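Local coordinates for protein putative phosphatase (Clostridium difficile, PDB 3SD7) that probably hydrolyses phosphate esters as a phosphatase of the haloacid dehalogenase superfamily, its natural substrate not being established, at residues S50-Y53 with S54-F58. Residues are numbered along the deposited sequence; the frame is centred on the assembly and turned at random.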
loop_
_atom_site.group_PDB
_atom_site.type_symbol
_atom_site.label_atom_id
_atom_site.label_comp_id
_atom_site.label_asym_id
_atom_site.label_seq_id
_atom_site.Cartn_x
_atom_site.Cartn_y
_atom_site.Cartn_z
ATOM N N SER A 50 6.786 -10.826 11.438
ATOM C CA SER A 50 5.615 -11.687 11.603
ATOM C C SER A 50 5.882 -13.042 10.977
ATOM O O SER A 50 5.572 -14.069 11.575
ATOM C CB SER A 50 4.361 -11.060 10.998
ATOM O OG SER A 50 4.038 -9.833 11.628
ATOM N N ILE A 51 6.462 -13.054 9.768
ATOM C CA ILE A 51 6.832 -14.313 9.127
ATOM C C ILE A 51 7.877 -15.056 9.958
ATOM O O ILE A 51 7.763 -16.268 10.177
ATOM C CB ILE A 51 7.357 -14.096 7.674
ATOM C CG1 ILE A 51 6.248 -13.506 6.815
ATOM C CG2 ILE A 51 7.842 -15.420 7.087
ATOM C CD1 ILE A 51 6.659 -13.137 5.377
ATOM N N GLN A 52 8.898 -14.338 10.422
ATOM C CA GLN A 52 9.960 -14.924 11.237
ATOM C C GLN A 52 9.388 -15.600 12.483
ATOM O O GLN A 52 9.771 -16.727 12.842
ATOM C CB GLN A 52 10.963 -13.842 11.658
ATOM C CG GLN A 52 12.231 -14.366 12.366
ATOM C CD GLN A 52 13.137 -13.239 12.834
ATOM O OE1 GLN A 52 12.700 -12.337 13.539
ATOM N NE2 GLN A 52 14.399 -13.294 12.449
ATOM N N TYR A 53 8.476 -14.898 13.146
ATOM C CA TYR A 53 7.815 -15.415 14.337
ATOM C C TYR A 53 7.042 -16.699 14.025
ATOM O O TYR A 53 7.070 -17.659 14.815
ATOM C CB TYR A 53 6.871 -14.347 14.911
ATOM C CG TYR A 53 6.011 -14.819 16.060
ATOM C CD1 TYR A 53 6.522 -14.890 17.354
ATOM C CD2 TYR A 53 4.676 -15.172 15.859
ATOM C CE1 TYR A 53 5.735 -15.311 18.413
ATOM C CE2 TYR A 53 3.873 -15.592 16.923
ATOM C CZ TYR A 53 4.412 -15.660 18.190
ATOM O OH TYR A 53 3.631 -16.076 19.246
ATOM N N SER A 54 6.364 -16.721 12.877
ATOM C CA SER A 54 5.599 -17.886 12.475
ATOM C C SER A 54 6.563 -19.036 12.215
ATOM O O SER A 54 6.437 -20.103 12.828
ATOM C CB SER A 54 4.735 -17.597 11.255
ATOM O OG SER A 54 3.964 -18.736 10.917
ATOM N N LEU A 55 7.548 -18.816 11.339
ATOM C CA LEU A 55 8.562 -19.857 11.052
ATOM C C LEU A 55 9.171 -20.407 12.341
ATOM O O LEU A 55 9.362 -21.629 12.488
ATOM C CB LEU A 55 9.659 -19.308 10.133
ATOM C CG LEU A 55 9.200 -19.011 8.703
ATOM C CD1 LEU A 55 10.288 -18.288 7.914
ATOM C CD2 LEU A 55 8.782 -20.296 7.994
ATOM N N ASN A 56 9.489 -19.509 13.274
ATOM C CA ASN A 56 10.023 -19.921 14.578
ATOM C C ASN A 56 9.106 -20.885 15.310
ATOM O O ASN A 56 9.586 -21.836 15.937
ATOM C CB ASN A 56 10.325 -18.707 15.468
ATOM C CG ASN A 56 11.797 -18.339 15.473
ATOM O OD1 ASN A 56 12.629 -19.099 16.000
ATOM N ND2 ASN A 56 12.125 -17.155 14.961
ATOM N N SER A 57 7.794 -20.660 15.218
ATOM C CA SER A 57 6.828 -21.521 15.901
ATOM C C SER A 57 6.965 -22.976 15.443
ATOM O O SER A 57 6.571 -23.889 16.167
ATOM C CB SER A 57 5.389 -21.037 15.690
ATOM O OG SER A 57 4.895 -21.424 14.424
ATOM N N PHE A 58 7.515 -23.189 14.246
ATOM C CA PHE A 58 7.724 -24.536 13.719
ATOM C C PHE A 58 9.199 -24.931 13.773
ATOM O O PHE A 58 9.610 -25.916 13.153
ATOM C CB PHE A 58 7.209 -24.637 12.286
ATOM C CG PHE A 58 5.786 -24.206 12.126
ATOM C CD1 PHE A 58 4.744 -25.073 12.398
ATOM C CD2 PHE A 58 5.482 -22.920 11.690
ATOM C CE1 PHE A 58 3.421 -24.661 12.248
ATOM C CE2 PHE A 58 4.177 -22.515 11.538
ATOM C CZ PHE A 58 3.144 -23.384 11.814
#
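I51 and L55 run alongside each other, one turn apart, on the buried flank of helix 44-57, near its C-terminal end in what is probably the helical cap domain of this haloacid dehalogenase fold. CG2 of I51, anti to its own backbone N, meets CD1 of L55 at 3.9 Å. Both side chains head into the same hydrophobic patch, with F70 against I51 and F79 and Y83 against L55. Beneath them the L55 N-H bonds to O of I51 at 2.8 Å, nearly straight at 174°, and CG of L55 rests 3.4 Å from that same oxygen. S50 and S54 continue the packed side: S54 N reaches S50 O at 3.1 Å, while their hydroxyls bond to backbone oxygens elsewhere, OG of S50 to G46 and OG of S54 to A93 on helix 87-105.

The neighbouring flank is looser, and N56 is its solvent side. Q52 runs extended, and its NE2 bonds to O of E62, whereas N56 is exposed and turns its amide back on the helix. O of Q52 thus takes two N-H groups of one residue. The backbone N of N56 approaches O of Q52 at 2.8 Å, and ND2 of N56 reaches that oxygen at 3.2 Å from the opposite face of its carbonyl plane, well above that plane and bent to 138°. The amide nitrogen also lies alongside CG of Q52, and the two amides are steeply inclined to each other. The Y53 ring meets that of Y100. O of Y53 accepts the S57 N-H as the next turn of the helix.

Beyond the last full turn, F58 sets its ring edge-to-face with F85. S57 places OG between its backbone N and carbonyl carbon (chi1 79°), folded back to bond O of S54 at 2.6 Å, in the carbonyl plane and on a lone pair.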